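Local coordinates for protein eukaryotic translation initiation factor 5A-2 (Arabidopsis thaliana, PDB 3HKS) that promotes translation elongation and termination, binding between the exit and peptidyl sites of the ribosome to rescue ribosomes stalled on polyproline and other difficult sequences, at residues K25-S30 against V90-R95; N44-V49 against M149-E154. One frame throughout, in Å; residues are numbered along the deposited sequence.

The chain enters through strand 26-30, whose pairing with 90-95 in contact 1 closes a loop holding most of the N-terminal SH3-like domain. Residues 44-49 lie inside that loop, but their partners, 149-154, come late in the C-terminal OB-fold domain, so the two contacts cross along the sequence. Contact 1 stitches the first strand to the segment that leads out of the N-terminal domain; contact 2 sets the tip of an OB-domain hairpin against the start of strand 45-55. The two meet where Ser151 OG is probably hydrogen-bonded to His92 O, 2.8 Å away, and Lys25 packs on Met152. Together they tie the domains at their junction.

Contact 1 of 2, residues K25-S30 against V90-R95; sequences KTYPQS and VPHVNR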
ATOM      1  N   LYS A  25      -8.329  -9.581   4.858  1.00 28.69           N
ATOM      2  CA  LYS A  25      -7.284  -8.750   4.289  1.00 27.29           C
ATOM      3  C   LYS A  25      -7.059  -9.021   2.787  1.00 25.29           C
ATOM      4  O   LYS A  25      -6.477  -8.197   2.075  1.00 24.91           O
ATOM      5  CB  LYS A  25      -6.007  -8.873   5.121  1.00 27.61           C
ATOM      6  CG  LYS A  25      -5.773  -7.601   5.907  1.00 30.73           C
ATOM      7  CD  LYS A  25      -5.626  -7.819   7.387  1.00 34.71           C
ATOM      8  CE  LYS A  25      -6.079  -6.561   8.129  1.00 36.15           C
ATOM      9  NZ  LYS A  25      -6.259  -6.855   9.574  1.00 37.37           N
ATOM     10  N   THR A  26      -7.546 -10.175   2.325  1.00 22.95           N
ATOM     11  CA  THR A  26      -7.408 -10.616   0.939  1.00 20.36           C
ATOM     12  C   THR A  26      -8.731 -11.175   0.401  1.00 19.18           C
ATOM     13  O   THR A  26      -9.626 -11.556   1.166  1.00 18.54           O
ATOM     14  CB  THR A  26      -6.322 -11.712   0.790  1.00 20.26           C
ATOM     15  OG1 THR A  26      -6.757 -12.924   1.421  1.00 19.96           O
ATOM     16  CG2 THR A  26      -4.985 -11.280   1.399  1.00 19.78           C
ATOM     17  N   TYR A  27      -8.843 -11.237  -0.920  1.00 17.03           N
ATOM     18  CA  TYR A  27      -9.921 -11.984  -1.546  1.00 15.94           C
ATOM     19  C   TYR A  27      -9.343 -12.909  -2.623  1.00 15.29           C
ATOM     20  O   TYR A  27      -8.277 -12.612  -3.181  1.00 14.36           O
ATOM     21  CB  TYR A  27     -10.975 -11.038  -2.125  1.00 15.32           C
ATOM     22  CG  TYR A  27     -10.454 -10.005  -3.096  1.00 15.15           C
ATOM     23  CD1 TYR A  27     -10.007  -8.749  -2.653  1.00 14.68           C
ATOM     24  CD2 TYR A  27     -10.452 -10.265  -4.466  1.00 14.38           C
ATOM     25  CE1 TYR A  27      -9.547  -7.788  -3.561  1.00 13.19           C
ATOM     26  CE2 TYR A  27     -10.012  -9.318  -5.369  1.00 14.88           C
ATOM     27  CZ  TYR A  27      -9.562  -8.086  -4.908  1.00 14.36           C
ATOM     28  OH  TYR A  27      -9.147  -7.169  -5.831  1.00 16.50           O
ATOM     29  N   PRO A  28     -10.007 -14.060  -2.869  1.00 14.60           N
ATOM     30  CA  PRO A  28      -9.541 -15.017  -3.873  1.00 14.02           C
ATOM     31  C   PRO A  28     -10.027 -14.674  -5.279  1.00 13.58           C
ATOM     32  O   PRO A  28     -11.211 -14.366  -5.476  1.00 13.22           O
ATOM     33  CB  PRO A  28     -10.162 -16.337  -3.403  1.00 14.35           C
ATOM     34  CG  PRO A  28     -11.458 -15.926  -2.756  1.00 14.82           C
ATOM     35  CD  PRO A  28     -11.210 -14.550  -2.154  1.00 14.67           C
ATOM     36  N   GLN A  29      -9.112 -14.725  -6.239  1.00 12.38           N
ATOM     37  CA  GLN A  29      -9.434 -14.437  -7.632  1.00 12.31           C
ATOM     38  C   GLN A  29      -8.559 -15.314  -8.533  1.00 12.07           C
ATOM     39  O   GLN A  29      -7.369 -15.485  -8.260  1.00 11.93           O
ATOM     40  CB  GLN A  29      -9.198 -12.954  -7.923  1.00 11.91           C
ATOM     41  CG  GLN A  29      -9.525 -12.504  -9.346  1.00 11.70           C
ATOM     42  CD  GLN A  29      -9.345 -11.010  -9.504  1.00 12.41           C
ATOM     43  OE1 GLN A  29      -8.446 -10.425  -8.905  1.00 13.91           O
ATOM     44  NE2 GLN A  29     -10.214 -10.379 -10.293  1.00 10.41           N
ATOM     45  N   SER A  30      -9.154 -15.875  -9.584  1.00 11.55           N
ATOM     46  CA  SER A  30      -8.451 -16.812 -10.448  1.00 11.83           C
ATOM     47  C   SER A  30      -7.267 -16.111 -11.072  1.00 12.06           C
ATOM     48  O   SER A  30      -7.377 -14.947 -11.464  1.00 12.62           O
ATOM     49  CB  SER A  30      -9.371 -17.409 -11.513  1.00 10.96           C
ATOM     50  OG  SER A  30      -9.797 -16.417 -12.432  1.00 12.70           O
ATOM     51  N   VAL A  90      -5.588 -11.998  -3.459  1.00 15.23           N
ATOM     52  CA  VAL A  90      -5.385 -10.612  -3.841  1.00 14.86           C
ATOM     53  C   VAL A  90      -5.536  -9.729  -2.600  1.00 15.10           C
ATOM     54  O   VAL A  90      -6.570  -9.771  -1.950  1.00 15.16           O
ATOM     55  CB  VAL A  90      -6.370 -10.164  -4.951  1.00 14.71           C
ATOM     56  CG1 VAL A  90      -6.178  -8.673  -5.282  1.00 13.38           C
ATOM     57  CG2 VAL A  90      -6.193 -11.024  -6.208  1.00 14.12           C
ATOM     58  N   PRO A  91      -4.507  -8.920  -2.271  1.00 15.33           N
ATOM     59  CA  PRO A  91      -4.627  -8.086  -1.067  1.00 15.43           C
ATOM     60  C   PRO A  91      -5.480  -6.847  -1.338  1.00 15.71           C
ATOM     61  O   PRO A  91      -5.426  -6.287  -2.431  1.00 15.58           O
ATOM     62  CB  PRO A  91      -3.177  -7.681  -0.784  1.00 15.27           C
ATOM     63  CG  PRO A  91      -2.550  -7.587  -2.161  1.00 15.25           C
ATOM     64  CD  PRO A  91      -3.222  -8.703  -2.968  1.00 15.12           C
ATOM     65  N   HIS A  92      -6.289  -6.441  -0.368  1.00 16.36           N
ATOM     66  CA  HIS A  92      -6.900  -5.109  -0.435  1.00 17.17           C
ATOM     67  C   HIS A  92      -5.787  -4.082  -0.238  1.00 17.33           C
ATOM     68  O   HIS A  92      -4.913  -4.262   0.618  1.00 17.23           O
ATOM     69  CB  HIS A  92      -7.946  -4.927   0.666  1.00 17.10           C
ATOM     70  CG  HIS A  92      -9.201  -5.706   0.448  1.00 17.77           C
ATOM     71  ND1 HIS A  92     -10.127  -5.371  -0.519  1.00 18.22           N
ATOM     72  CD2 HIS A  92      -9.701  -6.785   1.093  1.00 16.94           C
ATOM     73  CE1 HIS A  92     -11.138  -6.218  -0.463  1.00 18.18           C
ATOM     74  NE2 HIS A  92     -10.900  -7.088   0.501  1.00 18.51           N
ATOM     75  N   VAL A  93      -5.794  -3.041  -1.056  1.00 18.12           N
ATOM     76  CA  VAL A  93      -4.814  -1.967  -0.945  1.00 19.55           C
ATOM     77  C   VAL A  93      -5.590  -0.659  -0.892  1.00 20.85           C
ATOM     78  O   VAL A  93      -6.374  -0.359  -1.788  1.00 20.87           O
ATOM     79  CB  VAL A  93      -3.775  -1.944  -2.117  1.00 19.40           C
ATOM     80  CG1 VAL A  93      -2.768  -0.783  -1.933  1.00 18.54           C
ATOM     81  CG2 VAL A  93      -3.031  -3.281  -2.220  1.00 18.60           C
ATOM     82  N   ASN A  94      -5.383   0.102   0.177  1.00 22.01           N
ATOM     83  CA  ASN A  94      -6.114   1.345   0.354  1.00 23.15           C
ATOM     84  C   ASN A  94      -5.188   2.543   0.484  1.00 23.22           C
ATOM     85  O   ASN A  94      -4.067   2.416   0.950  1.00 23.36           O
ATOM     86  CB  ASN A  94      -7.048   1.233   1.556  1.00 23.56           C
ATOM     87  CG  ASN A  94      -8.283   0.401   1.261  1.00 25.74           C
ATOM     88  OD1 ASN A  94      -8.477  -0.668   1.847  1.00 27.70           O
ATOM     89  ND2 ASN A  94      -9.130   0.888   0.345  1.00 27.27           N
ATOM     90  N   ARG A  95      -5.660   3.698   0.033  1.00 23.37           N
ATOM     91  CA  ARG A  95      -4.963   4.951   0.250  1.00 23.56           C
ATOM     92  C   ARG A  95      -5.969   5.904   0.881  1.00 22.98           C
ATOM     93  O   ARG A  95      -7.036   6.155   0.310  1.00 23.24           O
ATOM     94  CB  ARG A  95      -4.372   5.514  -1.053  1.00 24.11           C
ATOM     95  CG  ARG A  95      -3.427   6.725  -0.847  1.00 26.16           C
ATOM     96  CD  ARG A  95      -2.741   7.177  -2.148  1.00 28.64           C
ATOM     97  NE  ARG A  95      -2.623   8.639  -2.211  0.78 31.17           N
ATOM     98  CZ  ARG A  95      -1.480   9.319  -2.312  0.22 30.91           C
ATOM     99  NH1 ARG A  95      -0.317   8.686  -2.386  0.58 31.82           N
ATOM    100  NH2 ARG A  95      -1.504  10.648  -2.352  1.00 30.89           N
TER
HETATM  101  O   HOH W   1      -5.289  -5.925   2.805  1.00 20.72           O
HETATM  102  O   HOH W   2     -12.316  -9.402   1.701  1.00 37.82           O
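Tyr27 and Val90 form an antiparallel hydrogen-bonded pair, with Val90 N donating to Tyr27 O at 2.8 Å and Tyr27 N returning a bond to Val90 O at 2.9 Å. A third rung runs from His92 N to Lys25 O, 3.0 Å long and nearly straight at 168°. Between these rungs Thr26 faces Pro91 as a non-hydrogen-bonded pair, a place that suits proline because no N-H is needed there. Water 1 donates to both Lys25 O and His92 O, extending the link where the strands part, and water 2 lies in the plane of the His92 ring, 3.0 Å from NE2.

CG of Tyr27 stands between its backbone N and carbonyl carbon (chi1 55°), and the ring beyond it lies over Val90. Val90 CB lies under one face in a CH-pi contact, 3.9 Å from the ring centroid, while Val90 CG1 reaches the phenol end, 3.4 Å from OH. Branched at CB, valine has a second methyl, CG2, to meet Gln29 OE1. The Tyr27 ring also leans obliquely against His92, the planes 53° apart, with Tyr27 CD1 above the imidazole near its rim.

On the other side of the sheet, Thr26 and Pro91 both touch Val41 of strand 39-42. Val90 rests on Ile34, and farther along strand 87-103 Asn94 pairs with Ser150 of strand 142-151.

Contact 2 of 2, residues N44-V49 against M149-E154; sequences NRPCKV and MSSMGE
Arg45 and Glu154 meet in a salt bridge, NH1 to OE1 at 3.0 Å. The arginine folds back to make it: CG sits beside the backbone N and the chain bends again at chi2 and chi3. Pro46 CD sits over the centre of one guanidinium face, 4.1 Å above its plane. Glu154 instead reaches across extended beyond CG, and NH1 meets OE1 on its syn side, 26° out of the carboxylate plane. The two side chains cross at about a right angle. Arg45 also uses NE in a salt bridge to Asp71, so a long side chain with several N-H donors suits a place where it serves two acids.

Met152 is extended at chi2, then bends at chi3 (78°), as an unbranched thioether can. Met152 SD lies 3.9 Å from Pro46 CD, and CE goes on to Asn44 ND2 at 3.6 Å. Ser151 OG lies 3.4 Å from Pro46 CB, while its hydrogen bond is made with His92 O.

Ser151 to Glu154 form a type I' turn, well suited to a two-residue beta hairpin; Met152 and Gly153 both take positive phi. This hairpin of the OB-fold domain abuts the SH3-like domain, an interdomain contact within the two-domain eIF-5A architecture.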
ATOM      1  N   ASN A  44       3.161 -14.177   1.372  1.00 25.36           N
ATOM      2  CA  ASN A  44       2.473 -13.342   2.365  1.00 25.34           C
ATOM      3  C   ASN A  44       2.802 -11.842   2.264  1.00 24.27           C
ATOM      4  O   ASN A  44       2.667 -11.106   3.237  1.00 24.83           O
ATOM      5  CB  ASN A  44       2.670 -13.907   3.790  1.00 26.38           C
ATOM      6  CG  ASN A  44       1.477 -13.612   4.730  1.00 30.16           C
ATOM      7  OD1 ASN A  44       1.673 -13.162   5.863  1.00 33.75           O
ATOM      8  ND2 ASN A  44       0.245 -13.885   4.269  1.00 32.55           N
ATOM      9  N   ARG A  45       3.213 -11.405   1.074  1.00 22.81           N
ATOM     10  CA  ARG A  45       3.574 -10.007   0.827  1.00 21.63           C
ATOM     11  C   ARG A  45       2.653  -9.401  -0.229  1.00 20.55           C
ATOM     12  O   ARG A  45       2.412 -10.012  -1.256  1.00 20.08           O
ATOM     13  CB  ARG A  45       5.047  -9.871   0.387  1.00 21.50           C
ATOM     14  CG  ARG A  45       6.083 -10.320   1.423  1.00 22.37           C
ATOM     15  CD  ARG A  45       6.017  -9.481   2.716  1.00 22.99           C
ATOM     16  NE  ARG A  45       6.135  -8.060   2.412  1.00 24.57           N
ATOM     17  CZ  ARG A  45       5.826  -7.071   3.246  1.00 26.22           C
ATOM     18  NH1 ARG A  45       5.368  -7.332   4.464  1.00 26.33           N
ATOM     19  NH2 ARG A  45       5.972  -5.812   2.853  1.00 26.35           N
ATOM     20  N   PRO A  46       2.113  -8.202   0.039  1.00 20.11           N
ATOM     21  CA  PRO A  46       1.285  -7.544  -0.988  1.00 19.49           C
ATOM     22  C   PRO A  46       2.148  -6.931  -2.090  1.00 19.01           C
ATOM     23  O   PRO A  46       3.010  -6.104  -1.806  1.00 19.07           O
ATOM     24  CB  PRO A  46       0.518  -6.474  -0.197  1.00 19.38           C
ATOM     25  CG  PRO A  46       1.419  -6.174   1.028  1.00 19.81           C
ATOM     26  CD  PRO A  46       2.202  -7.434   1.306  1.00 19.50           C
ATOM     27  N   CYS A  47       1.933  -7.351  -3.340  1.00 18.21           N
ATOM     28  CA  CYS A  47       2.774  -6.902  -4.439  1.00 17.37           C
ATOM     29  C   CYS A  47       1.941  -6.352  -5.572  1.00 17.27           C
ATOM     30  O   CYS A  47       0.836  -6.829  -5.808  1.00 17.27           O
ATOM     31  CB  CYS A  47       3.655  -8.039  -4.961  1.00 16.68           C
ATOM     32  SG  CYS A  47       4.557  -8.937  -3.718  1.00 17.72           S
ATOM     33  N   LYS A  48       2.475  -5.358  -6.280  1.00 17.52           N
ATOM     34  CA  LYS A  48       1.825  -4.859  -7.490  1.00 18.05           C
ATOM     35  C   LYS A  48       2.357  -5.622  -8.681  1.00 17.91           C
ATOM     36  O   LYS A  48       3.564  -5.750  -8.843  1.00 17.84           O
ATOM     37  CB  LYS A  48       2.050  -3.358  -7.700  1.00 18.31           C
ATOM     38  CG  LYS A  48       1.523  -2.883  -9.055  1.00 20.27           C
ATOM     39  CD  LYS A  48       1.529  -1.383  -9.225  1.00 24.55           C
ATOM     40  CE  LYS A  48       0.108  -0.857  -9.081  1.00 28.05           C
ATOM     41  NZ  LYS A  48      -0.124   0.406  -9.826  1.00 31.38           N
ATOM     42  N   VAL A  49       1.446  -6.116  -9.515  1.00 18.40           N
ATOM     43  CA  VAL A  49       1.806  -6.893 -10.701  1.00 18.66           C
ATOM     44  C   VAL A  49       2.362  -5.987 -11.809  1.00 19.55           C
ATOM     45  O   VAL A  49       1.667  -5.074 -12.288  1.00 19.53           O
ATOM     46  CB  VAL A  49       0.609  -7.758 -11.229  1.00 18.59           C
ATOM     47  CG1 VAL A  49       1.024  -8.556 -12.463  1.00 17.61           C
ATOM     48  CG2 VAL A  49       0.111  -8.705 -10.141  1.00 15.89           C
ATOM     49  N   MET A 149      -0.860   4.521   2.865  1.00 18.80           N
ATOM     50  CA  MET A 149      -1.098   3.301   2.091  1.00 19.12           C
ATOM     51  C   MET A 149      -1.153   2.103   3.032  1.00 18.81           C
ATOM     52  O   MET A 149      -0.259   1.906   3.841  1.00 18.78           O
ATOM     53  CB  MET A 149      -0.031   3.104   1.014  1.00 19.32           C
ATOM     54  CG  MET A 149      -0.428   2.049  -0.058  1.00 20.85           C
ATOM     55  SD  MET A 149       0.823   1.879  -1.346  0.52 20.01           S
ATOM     56  CE  MET A 149       2.205   1.233  -0.431  1.00 21.06           C
ATOM     57  N   SER A 150      -2.224   1.326   2.945  1.00 18.93           N
ATOM     58  CA  SER A 150      -2.396   0.181   3.839  1.00 19.23           C
ATOM     59  C   SER A 150      -2.747  -1.109   3.096  1.00 19.05           C
ATOM     60  O   SER A 150      -3.540  -1.112   2.155  1.00 19.21           O
ATOM     61  CB  SER A 150      -3.446   0.481   4.908  1.00 18.99           C
ATOM     62  OG  SER A 150      -4.715   0.641   4.316  1.00 20.24           O
ATOM     63  N   SER A 151      -2.137  -2.203   3.535  1.00 19.44           N
ATOM     64  CA  SER A 151      -2.409  -3.526   2.984  1.00 19.88           C
ATOM     65  C   SER A 151      -1.917  -4.567   3.967  1.00 20.22           C
ATOM     66  O   SER A 151      -0.796  -4.467   4.465  1.00 19.86           O
ATOM     67  CB  SER A 151      -1.710  -3.710   1.631  1.00 19.65           C
ATOM     68  OG  SER A 151      -2.216  -4.823   0.924  1.00 19.21           O
ATOM     69  N   MET A 152      -2.779  -5.543   4.255  1.00 21.17           N
ATOM     70  CA  MET A 152      -2.425  -6.726   5.040  1.00 21.92           C
ATOM     71  C   MET A 152      -1.901  -6.401   6.446  1.00 22.62           C
ATOM     72  O   MET A 152      -0.943  -7.013   6.929  1.00 22.41           O
ATOM     73  CB  MET A 152      -1.454  -7.611   4.241  1.00 21.94           C
ATOM     74  CG  MET A 152      -2.097  -8.174   2.958  1.00 22.51           C
ATOM     75  SD  MET A 152      -1.064  -9.345   2.078  1.00 24.82           S
ATOM     76  CE  MET A 152      -1.260 -10.841   3.042  1.00 20.33           C
ATOM     77  N   GLY A 153      -2.547  -5.430   7.093  1.00 23.28           N
ATOM     78  CA  GLY A 153      -2.170  -4.992   8.446  1.00 24.69           C
ATOM     79  C   GLY A 153      -0.917  -4.127   8.543  1.00 25.23           C
ATOM     80  O   GLY A 153      -0.373  -3.915   9.636  1.00 25.93           O
ATOM     81  N   GLU A 154      -0.458  -3.630   7.400  1.00 25.28           N
ATOM     82  CA  GLU A 154       0.783  -2.876   7.315  1.00 25.56           C
ATOM     83  C   GLU A 154       0.491  -1.546   6.641  1.00 24.87           C
ATOM     84  O   GLU A 154      -0.287  -1.477   5.701  1.00 24.86           O
ATOM     85  CB  GLU A 154       1.826  -3.673   6.536  1.00 25.91           C
ATOM     86  CG  GLU A 154       3.232  -3.073   6.547  1.00 29.07           C
ATOM     87  CD  GLU A 154       4.311  -4.079   6.138  1.00 32.66           C
ATOM     88  OE1 GLU A 154       4.105  -5.306   6.317  1.00 32.87           O
ATOM     89  OE2 GLU A 154       5.372  -3.632   5.648  1.00 34.73           O
TER